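Local coordinates for protein metallo-carboxypeptidase (Pseudomonas aeruginosa, PDB 4A39) that is a zinc-dependent carboxypeptidase of the M14 family, a model for mammalian cytosolic carboxypeptidases, and probably trims residues from the C-terminal end of its substrates, at residues Q50-K55 against F67-A72; S75-A80 against N229-A234; L107-E112 against V118-F123. All blocks are in the same frame, centred on the assembly; numbering follows the deposited sequence.

Interaction 1: Q50-K55 against F67-A72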
loop_
_atom_site.group_PDB
_atom_site.type_symbol
_atom_site.label_atom_id
_atom_site.label_comp_id
_atom_site.label_asym_id
_atom_site.label_seq_id
_atom_site.Cartn_x
_atom_site.Cartn_y
_atom_site.Cartn_z
ATOM N N GLN A 50 -2.390 7.871 12.096
ATOM C CA GLN A 50 -2.052 8.852 11.070
ATOM C C GLN A 50 -3.184 8.830 10.048
ATOM O O GLN A 50 -3.662 9.878 9.623
ATOM C CB GLN A 50 -0.726 8.517 10.382
ATOM C CG GLN A 50 -0.243 9.627 9.445
ATOM C CD GLN A 50 0.956 10.395 9.985
ATOM O OE1 GLN A 50 1.313 10.280 11.158
ATOM N NE2 GLN A 50 1.581 11.190 9.121
ATOM N N TRP A 51 -3.604 7.627 9.663
ATOM C CA TRP A 51 -4.696 7.457 8.708
ATOM C C TRP A 51 -6.013 7.969 9.285
ATOM O O TRP A 51 -6.318 7.745 10.454
ATOM C CB TRP A 51 -4.842 5.971 8.324
ATOM C CG TRP A 51 -6.139 5.644 7.623
ATOM C CD1 TRP A 51 -7.319 5.270 8.208
ATOM C CD2 TRP A 51 -6.400 5.731 6.214
ATOM N NE1 TRP A 51 -8.295 5.122 7.252
ATOM C CE2 TRP A 51 -7.760 5.401 6.020
ATOM C CE3 TRP A 51 -5.618 6.060 5.097
ATOM C CZ2 TRP A 51 -8.357 5.391 4.751
ATOM C CZ3 TRP A 51 -6.212 6.052 3.835
ATOM C CH2 TRP A 51 -7.569 5.719 3.675
ATOM N N PHE A 52 -6.773 8.686 8.462
ATOM C CA PHE A 52 -8.076 9.203 8.863
ATOM C C PHE A 52 -8.999 9.056 7.663
ATOM O O PHE A 52 -8.539 9.004 6.523
ATOM C CB PHE A 52 -7.980 10.677 9.304
ATOM C CG PHE A 52 -7.512 11.619 8.226
ATOM C CD1 PHE A 52 -8.414 12.184 7.328
ATOM C CD2 PHE A 52 -6.167 11.959 8.126
ATOM C CE1 PHE A 52 -7.981 13.077 6.344
ATOM C CE2 PHE A 52 -5.719 12.848 7.151
ATOM C CZ PHE A 52 -6.631 13.409 6.255
ATOM N N HIS A 53 -10.296 8.966 7.927
ATOM C CA HIS A 53 -11.295 8.810 6.876
ATOM C C HIS A 53 -12.658 9.066 7.507
ATOM O O HIS A 53 -13.084 8.333 8.395
ATOM C CB HIS A 53 -11.224 7.382 6.308
ATOM C CG HIS A 53 -12.171 7.120 5.177
ATOM N ND1 HIS A 53 -12.360 5.861 4.649
ATOM C CD2 HIS A 53 -12.980 7.949 4.473
ATOM C CE1 HIS A 53 -13.246 5.923 3.671
ATOM N NE2 HIS A 53 -13.637 7.178 3.542
ATOM N N PHE A 54 -13.338 10.114 7.057
ATOM C CA PHE A 54 -14.647 10.441 7.601
ATOM C C PHE A 54 -15.565 11.088 6.580
ATOM O O PHE A 54 -15.119 11.568 5.535
ATOM C CB PHE A 54 -14.525 11.366 8.825
ATOM C CG PHE A 54 -13.834 12.674 8.545
ATOM C CD1 PHE A 54 -12.448 12.776 8.626
ATOM C CD2 PHE A 54 -14.572 13.811 8.208
ATOM C CE1 PHE A 54 -11.805 13.992 8.380
ATOM C CE2 PHE A 54 -13.937 15.030 7.959
ATOM C CZ PHE A 54 -12.550 15.119 8.046
ATOM N N LYS A 55 -16.856 11.091 6.890
ATOM C CA LYS A 55 -17.856 11.684 6.013
ATOM C C LYS A 55 -18.542 12.853 6.711
ATOM O O LYS A 55 -18.793 12.811 7.917
ATOM C CB LYS A 55 -18.917 10.646 5.622
ATOM C CG LYS A 55 -18.403 9.497 4.771
ATOM C CD LYS A 55 -19.557 8.624 4.293
ATOM C CE LYS A 55 -19.060 7.399 3.548
ATOM N NZ LYS A 55 -20.188 6.542 3.078
ATOM N N PHE A 67 -11.349 22.671 8.655
ATOM C CA PHE A 67 -11.122 21.504 9.500
ATOM C C PHE A 67 -9.751 21.495 10.160
ATOM O O PHE A 67 -8.780 22.011 9.604
ATOM C CB PHE A 67 -11.248 20.229 8.659
ATOM C CG PHE A 67 -12.590 20.051 8.008
ATOM C CD1 PHE A 67 -12.884 20.688 6.803
ATOM C CD2 PHE A 67 -13.557 19.238 8.593
ATOM C CE1 PHE A 67 -14.121 20.515 6.187
ATOM C CE2 PHE A 67 -14.802 19.056 7.984
ATOM C CZ PHE A 67 -15.085 19.697 6.777
ATOM N N THR A 68 -9.685 20.894 11.344
ATOM C CA THR A 68 -8.433 20.760 12.075
ATOM C C THR A 68 -8.349 19.397 12.751
ATOM O O THR A 68 -9.266 19.000 13.466
ATOM C CB THR A 68 -8.277 21.824 13.188
ATOM O OG1 THR A 68 -8.199 23.132 12.607
ATOM C CG2 THR A 68 -7.003 21.552 13.998
ATOM N N LEU A 69 -7.263 18.673 12.493
ATOM C CA LEU A 69 -7.035 17.388 13.146
ATOM C C LEU A 69 -6.114 17.820 14.284
ATOM O O LEU A 69 -4.899 17.930 14.116
ATOM C CB LEU A 69 -6.340 16.408 12.195
ATOM C CG LEU A 69 -7.105 16.145 10.893
ATOM C CD1 LEU A 69 -6.453 14.988 10.142
ATOM C CD2 LEU A 69 -8.564 15.815 11.209
ATOM N N VAL A 70 -6.723 18.087 15.435
ATOM C CA VAL A 70 -6.022 18.591 16.612
ATOM C C VAL A 70 -4.881 17.771 17.196
ATOM O O VAL A 70 -3.991 18.332 17.840
ATOM C CB VAL A 70 -7.017 18.890 17.758
ATOM C CG1 VAL A 70 -8.138 19.786 17.255
ATOM C CG2 VAL A 70 -7.567 17.593 18.330
ATOM N N ASN A 71 -4.888 16.457 16.981
ATOM C CA ASN A 71 -3.831 15.626 17.547
ATOM C C ASN A 71 -2.815 15.122 16.525
ATOM O O ASN A 71 -2.091 14.161 16.775
ATOM C CB ASN A 71 -4.441 14.455 18.332
ATOM C CG ASN A 71 -5.234 13.501 17.457
ATOM O OD1 ASN A 71 -5.611 13.835 16.333
ATOM N ND2 ASN A 71 -5.504 12.303 17.983
ATOM N N ALA A 72 -2.747 15.791 15.379
ATOM C CA ALA A 72 -1.802 15.408 14.332
ATOM C C ALA A 72 -0.366 15.421 14.872
ATOM O O ALA A 72 0.473 14.623 14.458
ATOM C CB ALA A 72 -1.930 16.362 13.141
#

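Interaction 2: S75-A80 against N229-A234. With GEM ((2-guanidinoethylmercapto)succinic acid), chain D.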
loop_
_atom_site.group_PDB
_atom_site.type_symbol
_atom_site.label_atom_id
_atom_site.label_comp_id
_atom_site.label_asym_id
_atom_site.label_seq_id
_atom_site.Cartn_x
_atom_site.Cartn_y
_atom_site.Cartn_z
ATOM N N SER A 75 0.793 12.045 16.114
ATOM C CA SER A 75 0.710 10.902 15.211
ATOM C C SER A 75 2.038 10.163 15.069
ATOM O O SER A 75 3.089 10.657 15.476
ATOM C CB SER A 75 0.215 11.348 13.832
ATOM O OG SER A 75 1.189 12.131 13.164
ATOM N N ALA A 76 1.980 8.977 14.470
ATOM C CA ALA A 76 3.168 8.146 14.294
ATOM C C ALA A 76 4.278 8.813 13.493
ATOM O O ALA A 76 5.460 8.621 13.783
ATOM C CB ALA A 76 2.781 6.823 13.636
ATOM N N TYR A 77 3.896 9.591 12.485
ATOM C CA TYR A 77 4.861 10.272 11.631
ATOM C C TYR A 77 4.437 11.727 11.470
ATOM O O TYR A 77 4.145 12.193 10.366
ATOM C CB TYR A 77 4.918 9.557 10.277
ATOM C CG TYR A 77 5.126 8.066 10.431
ATOM C CD1 TYR A 77 6.324 7.561 10.935
ATOM C CD2 TYR A 77 4.107 7.163 10.132
ATOM C CE1 TYR A 77 6.503 6.188 11.144
ATOM C CE2 TYR A 77 4.274 5.791 10.336
ATOM C CZ TYR A 77 5.475 5.314 10.843
ATOM O OH TYR A 77 5.646 3.962 11.064
ATOM N N SER A 78 4.420 12.438 12.594
ATOM C CA SER A 78 4.006 13.832 12.625
ATOM C C SER A 78 4.838 14.785 11.779
ATOM O O SER A 78 4.343 15.833 11.365
ATOM C CB SER A 78 3.961 14.336 14.074
ATOM O OG SER A 78 5.230 14.259 14.699
ATOM N N HIS A 79 6.094 14.440 11.515
ATOM C CA HIS A 79 6.919 15.322 10.698
ATOM C C HIS A 79 6.500 15.236 9.234
ATOM O O HIS A 79 6.849 16.098 8.429
ATOM C CB HIS A 79 8.405 14.973 10.841
ATOM C CG HIS A 79 9.313 15.876 10.060
ATOM N ND1 HIS A 79 9.440 15.802 8.690
ATOM C CD2 HIS A 79 10.108 16.899 10.456
ATOM C CE1 HIS A 79 10.272 16.740 8.274
ATOM N NE2 HIS A 79 10.691 17.420 9.326
ATOM N N ALA A 80 5.725 14.210 8.894
ATOM C CA ALA A 80 5.283 14.028 7.513
ATOM C C ALA A 80 4.078 14.878 7.124
ATOM O O ALA A 80 3.660 14.861 5.964
ATOM C CB ALA A 80 4.975 12.556 7.255
ATOM N N ASN A 229 -7.275 1.213 10.742
ATOM C CA ASN A 229 -5.990 1.232 11.439
ATOM C C ASN A 229 -4.940 1.800 10.492
ATOM O O ASN A 229 -5.166 1.891 9.285
ATOM C CB ASN A 229 -5.532 -0.188 11.794
ATOM C CG ASN A 229 -6.002 -0.658 13.158
ATOM O OD1 ASN A 229 -5.608 -1.742 13.607
ATOM N ND2 ASN A 229 -6.832 0.133 13.824
ATOM N N LEU A 230 -3.780 2.142 11.042
ATOM C CA LEU A 230 -2.676 2.659 10.244
ATOM C C LEU A 230 -1.560 1.634 10.111
ATOM O O LEU A 230 -1.132 1.283 9.008
ATOM C CB LEU A 230 -2.059 3.906 10.896
ATOM C CG LEU A 230 -0.625 4.200 10.415
ATOM C CD1 LEU A 230 -0.662 4.752 8.990
ATOM C CD2 LEU A 230 0.060 5.183 11.349
ATOM N N ARG A 231 -1.131 1.131 11.264
ATOM C CA ARG A 231 0.030 0.262 11.353
ATOM C C ARG A 231 -0.078 -1.213 11.721
ATOM O O ARG A 231 0.640 -2.048 11.160
ATOM C CB ARG A 231 0.986 0.921 12.347
ATOM C CG ARG A 231 2.389 0.376 12.371
ATOM C CD ARG A 231 3.174 0.931 11.216
ATOM N NE ARG A 231 4.506 0.351 11.175
ATOM C CZ ARG A 231 5.376 0.543 10.191
ATOM N NH1 ARG A 231 5.057 1.312 9.154
ATOM N NH2 ARG A 231 6.557 -0.057 10.237
ATOM N N THR A 232 -0.955 -1.534 12.662
ATOM C CA THR A 232 -1.046 -2.902 13.158
ATOM C C THR A 232 -2.264 -3.740 12.794
ATOM O O THR A 232 -3.275 -3.219 12.327
ATOM C CB THR A 232 -0.915 -2.896 14.694
ATOM O OG1 THR A 232 -1.947 -2.077 15.265
ATOM C CG2 THR A 232 0.444 -2.340 15.107
ATOM N N ASN A 233 -2.146 -5.052 12.999
ATOM C CA ASN A 233 -3.262 -5.947 12.736
ATOM C C ASN A 233 -4.142 -5.896 13.982
ATOM O O ASN A 233 -3.867 -5.112 14.896
ATOM C CB ASN A 233 -2.784 -7.381 12.405
ATOM C CG ASN A 233 -2.268 -8.163 13.617
ATOM O OD1 ASN A 233 -2.044 -7.620 14.694
ATOM N ND2 ASN A 233 -2.058 -9.465 13.417
ATOM N N ALA A 234 -5.194 -6.706 14.019
ATOM C CA ALA A 234 -6.123 -6.685 15.147
ATOM C C ALA A 234 -5.494 -6.925 16.511
ATOM O O ALA A 234 -5.930 -6.332 17.497
ATOM C CB ALA A 234 -7.256 -7.690 14.914
HETATM C C8 GEM D . 8.992 0.082 6.107
HETATM S S7 GEM D . 8.785 -1.144 4.764
HETATM C C6 GEM D . 10.526 -1.378 4.253
HETATM C C5 GEM D . 11.424 -0.156 4.465
HETATM N N3 GEM D . 11.676 0.055 5.897
HETATM C C1 GEM D . 12.913 -0.079 6.371
HETATM N N4 GEM D . 13.900 -0.415 5.545
HETATM N N2 GEM D . 13.167 0.110 7.662
HETATM C C9 GEM D . 8.437 -0.439 7.434
HETATM O O14 GEM D . 8.028 -1.622 7.469
HETATM O O15 GEM D . 8.432 0.362 8.391
HETATM C C10 GEM D . 8.343 1.416 5.735
HETATM C C11 GEM D . 6.833 1.276 5.522
HETATM O O12 GEM D . 6.358 1.722 4.453
HETATM O O13 GEM D . 6.181 0.742 6.443
#

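Interaction 3: L107-E112 against V118-F123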
loop_
_atom_site.group_PDB
_atom_site.type_symbol
_atom_site.label_atom_id
_atom_site.label_comp_id
_atom_site.label_asym_id
_atom_site.label_seq_id
_atom_site.Cartn_x
_atom_site.Cartn_y
_atom_site.Cartn_z
ATOM N N LEU A 107 -3.135 19.520 11.825
ATOM C CA LEU A 107 -3.296 19.585 10.374
ATOM C C LEU A 107 -4.586 20.334 10.096
ATOM O O LEU A 107 -5.618 20.035 10.696
ATOM C CB LEU A 107 -3.401 18.182 9.761
ATOM C CG LEU A 107 -3.592 18.155 8.236
ATOM C CD1 LEU A 107 -2.280 18.521 7.559
ATOM C CD2 LEU A 107 -4.051 16.783 7.780
ATOM N N HIS A 108 -4.524 21.306 9.190
ATOM C CA HIS A 108 -5.694 22.091 8.823
ATOM C C HIS A 108 -5.948 21.981 7.325
ATOM O O HIS A 108 -5.010 21.914 6.537
ATOM C CB HIS A 108 -5.482 23.576 9.149
ATOM C CG HIS A 108 -5.006 23.836 10.544
ATOM N ND1 HIS A 108 -3.674 23.998 10.861
ATOM C CD2 HIS A 108 -5.688 23.951 11.708
ATOM C CE1 HIS A 108 -3.556 24.202 12.163
ATOM N NE2 HIS A 108 -4.764 24.176 12.700
ATOM N N PHE A 109 -7.219 21.945 6.940
ATOM C CA PHE A 109 -7.576 21.931 5.531
ATOM C C PHE A 109 -8.930 22.607 5.353
ATOM O O PHE A 109 -9.782 22.560 6.246
ATOM C CB PHE A 109 -7.527 20.507 4.930
ATOM C CG PHE A 109 -8.242 19.448 5.730
ATOM C CD1 PHE A 109 -9.582 19.153 5.484
ATOM C CD2 PHE A 109 -7.548 18.684 6.663
ATOM C CE1 PHE A 109 -10.219 18.105 6.154
ATOM C CE2 PHE A 109 -8.178 17.631 7.342
ATOM C CZ PHE A 109 -9.514 17.343 7.084
ATOM N N GLN A 110 -9.107 23.272 4.213
ATOM C CA GLN A 110 -10.340 23.998 3.942
ATOM C C GLN A 110 -11.019 23.624 2.631
ATOM O O GLN A 110 -10.367 23.244 1.652
ATOM C CB GLN A 110 -10.078 25.513 3.932
ATOM C CG GLN A 110 -9.342 26.072 5.153
ATOM C CD GLN A 110 -7.841 25.829 5.113
ATOM O OE1 GLN A 110 -7.190 26.054 4.093
ATOM N NE2 GLN A 110 -7.284 25.380 6.235
ATOM N N LEU A 111 -12.341 23.762 2.618
ATOM C CA LEU A 111 -13.135 23.471 1.434
ATOM C C LEU A 111 -14.476 24.179 1.484
ATOM O O LEU A 111 -15.121 24.233 2.532
ATOM C CB LEU A 111 -13.396 21.964 1.312
ATOM C CG LEU A 111 -14.336 21.539 0.174
ATOM C CD1 LEU A 111 -13.652 21.760 -1.173
ATOM C CD2 LEU A 111 -14.713 20.074 0.338
ATOM N N GLU A 112 -14.883 24.754 0.357
ATOM C CA GLU A 112 -16.202 25.366 0.254
ATOM C C GLU A 112 -16.888 24.320 -0.623
ATOM O O GLU A 112 -16.789 24.367 -1.853
ATOM C CB GLU A 112 -16.151 26.709 -0.471
ATOM C CG GLU A 112 -17.502 27.408 -0.500
ATOM C CD GLU A 112 -17.489 28.694 -1.296
ATOM O OE1 GLU A 112 -16.567 29.508 -1.097
ATOM O OE2 GLU A 112 -18.411 28.893 -2.116
ATOM N N VAL A 118 -19.543 15.398 1.756
ATOM C CA VAL A 118 -18.217 15.129 1.229
ATOM C C VAL A 118 -17.454 14.210 2.178
ATOM O O VAL A 118 -17.748 14.153 3.373
ATOM C CB VAL A 118 -17.426 16.453 1.057
ATOM C CG1 VAL A 118 -17.027 17.008 2.419
ATOM C CG2 VAL A 118 -16.219 16.224 0.181
ATOM N N ARG A 119 -16.489 13.472 1.639
ATOM C CA ARG A 119 -15.666 12.579 2.443
ATOM C C ARG A 119 -14.214 13.051 2.381
ATOM O O ARG A 119 -13.786 13.602 1.369
ATOM C CB ARG A 119 -15.730 11.136 1.916
ATOM C CG ARG A 119 -17.114 10.502 1.874
ATOM C CD ARG A 119 -17.697 10.469 0.459
ATOM N NE ARG A 119 -19.023 9.857 0.460
ATOM C CZ ARG A 119 -19.245 8.552 0.558
ATOM N NH1 ARG A 119 -18.227 7.705 0.648
ATOM N NH2 ARG A 119 -20.491 8.099 0.601
ATOM N N PHE A 120 -13.476 12.859 3.473
ATOM C CA PHE A 120 -12.057 13.205 3.524
ATOM C C PHE A 120 -11.299 11.963 3.967
ATOM O O PHE A 120 -11.803 11.176 4.776
ATOM C CB PHE A 120 -11.771 14.332 4.530
ATOM C CG PHE A 120 -12.312 15.668 4.125
ATOM C CD1 PHE A 120 -11.546 16.527 3.345
ATOM C CD2 PHE A 120 -13.573 16.082 4.538
ATOM C CE1 PHE A 120 -12.022 17.778 2.986
ATOM C CE2 PHE A 120 -14.060 17.334 4.186
ATOM C CZ PHE A 120 -13.281 18.185 3.409
ATOM N N ALA A 121 -10.099 11.779 3.427
ATOM C CA ALA A 121 -9.276 10.634 3.797
ATOM C C ALA A 121 -7.801 10.963 3.625
ATOM O O ALA A 121 -7.449 11.925 2.941
ATOM C CB ALA A 121 -9.645 9.413 2.959
ATOM N N TYR A 122 -6.943 10.162 4.246
ATOM C CA TYR A 122 -5.502 10.381 4.170
ATOM C C TYR A 122 -4.992 9.985 2.783
ATOM O O TYR A 122 -3.979 10.508 2.304
ATOM C CB TYR A 122 -4.805 9.586 5.280
ATOM C CG TYR A 122 -3.331 9.887 5.470
ATOM C CD1 TYR A 122 -2.826 11.182 5.297
ATOM C CD2 TYR A 122 -2.447 8.882 5.859
ATOM C CE1 TYR A 122 -1.476 11.465 5.506
ATOM C CE2 TYR A 122 -1.097 9.154 6.070
ATOM C CZ TYR A 122 -0.617 10.444 5.891
ATOM O OH TYR A 122 0.722 10.710 6.095
ATOM N N PHE A 123 -5.699 9.053 2.153
ATOM C CA PHE A 123 -5.394 8.605 0.792
ATOM C C PHE A 123 -6.672 7.980 0.238
ATOM O O PHE A 123 -7.541 7.571 1.006
ATOM C CB PHE A 123 -4.270 7.558 0.765
ATOM C CG PHE A 123 -3.689 7.338 -0.611
ATOM C CD1 PHE A 123 -2.723 8.204 -1.115
ATOM C CD2 PHE A 123 -4.141 6.296 -1.417
ATOM C CE1 PHE A 123 -2.218 8.033 -2.404
ATOM C CE2 PHE A 123 -3.641 6.117 -2.708
ATOM C CZ PHE A 123 -2.679 6.988 -3.200
#

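Interaction 1: Q50-K55 against F67-A72
Leu69 rests one methyl on the ring of Phe52, and this is the tight end of the contact. The branch that touches is CD1. It lies over one face of the ring, 3.9 Å from the centroid and 20° off the ring normal, which makes it a CH-pi contact. The methyl sits off centre, near the CD2-CE2 side, and Leu69 CD1 comes closest to Phe52 CD2, at 3.6 Å. The two side chains cross at about a right angle. Phe52 carries CG between its backbone N and its carbonyl carbon (chi1 62°). This swings the ring toward strand 65-69 and presents a face to the leucine.

The second pair is looser. Phe54 and Phe67 meet through a single pair of atoms, Phe54 CE2 and Phe67 CE2, 4.1 Å apart. Phe67 CE2 comes in at the edge of the Phe54 ring, near its plane. All four touching residues are buried, so neither end of the contact faces solvent. The more open side lies at Val70 and Asn71, both partly exposed, in the type I turn from Leu69 to Ala72. The turn is closed by a bond from Ala72 N to Leu69 O of 3.3 Å.

The backbones stay well apart: the CA atoms of Phe52 and Leu69 are 9.3 Å from each other. The contact is therefore made by side chains reaching across the interior of the N-terminal beta domain. Strands 53-57 and 65-69 belong to one mixed sheet but are not neighbours in it. Strand 53-57 pairs with strand 118-121, and strand 65-69 lies between strands 106-111 and 36-39. Phe109 and Leu38 from those flanking strands also touch Phe54.

Interaction 2: S75-A80 against N229-A234
Tyr77 has the most surface buried here, and its hydroxyl lies over the guanidinium of Arg231. Tyr77 OH stands 3.2 Å above that plane, displaced from its centre toward NH1. It is 3.3 Å from Arg231 NH1, but the angle is too poor for a hydrogen bond. The phenol ring and the guanidinium are turned 67° apart.

Leu230 comes next. Its CD2 methyl sits 3.9 Å from Ala76 CB and, more loosely, near Tyr77 CE2. Ala76 CB in turn lies over one face of the Tyr77 ring.

Arg231 turns its N-H groups to the bound inhibitor, (2-guanidinoethylmercapto)succinic acid. Arg231 NH2 gives a nearly straight bond to O15 of the inhibitor, 2.7 Å long with an N-H...O angle of 174°. Arg231 NH1 bonds O13, on the other carboxylate, less directly at 3.0 Å. The chain bends at chi2 (79°), and NE is held by a salt bridge to Asp238. Two carboxylates of the inhibitor and Asp238 thus grip the guanidinium at its three N atoms, which fixes its rotation. Asn240 and Arg241 also bond the inhibitor, and His180, a zinc ligand, touches Arg231.

The contact joins the two domains. The loop between strands 65-69 and 87-89 brings Tyr77 from the N-terminal domain. The loop between helices 222-226 and 252-264 brings Arg231 from the carboxypeptidase domain.

Interaction 3: L107-E112 against V118-F123
Phe109 pushes a corner of its ring onto Phe120. The bump is CE1 of Phe109, which stands 3.5 Å above one face of the Phe120 ring, nearer its CD1-CE1 side than its centre. Phe109 CE1 is also 3.5 Å from Phe120 CD1, the closest approach in the contact. The ring planes are inclined at 43° and the centroids are 5.0 Å apart, so the pair is oblique. A chi1 of 49° sets Phe109 CG in the position flanked by both main-chain neighbours of CA, and this aims the ring at Phe120.

Leu111 supplies the second bump. Its CD2 methyl fits between two partners on the opposing strand. One is Phe120 CZ, 3.9 Å from Leu111 CD2. The other is Val118 CG2, which Leu111 CD2 meets tip to tip at 4.1 Å. Phe120 thus receives two projections: Phe109 over a face, and Leu111 obliquely at the far end of its ring. It buries more surface than any other residue in the contact. The fit is purely apolar, and the packing is closer at the aromatic pair than at the leucine.

The backbones do not pair. The short strand axes pass 11.0 Å apart and run roughly antiparallel, and side chains fill the gap between them. Three of the four residues are buried, while Leu111 is partly exposed.

Phe120 also meets the rings of Phe67 and Phe54, so the Phe109-Phe120 pair belongs to a larger aromatic cluster. Both segments lie in the mixed sheet of the N-terminal domain, but apart in its order. Strand 106-111 is flanked by strands 96-103 and 65-69, and strand 118-121 by strands 53-57 and 87-89.

Overall arrangement
Interactions 1 and 3 share the mixed sheet of the N-terminal domain, their centres 8 Å apart. Strand 53-57 neighbours strand 118-121, and strand 65-69 neighbours strand 106-111. The two contacts therefore join the same two pairs of strands across one apolar interior. Interaction 2 lies 12 Å from interaction 1 and 18 Å from interaction 3, between centres. Gln50 links interactions 1 and 2: its OE1 bonds Ser75 OG and Tyr77 N. Along the chain, interaction 1 closes before the other two open, and interaction 3 falls between the halves of interaction 2. Interaction 2 is one of the places where the N-terminal domain meets the inhibitor-binding site of the catalytic domain.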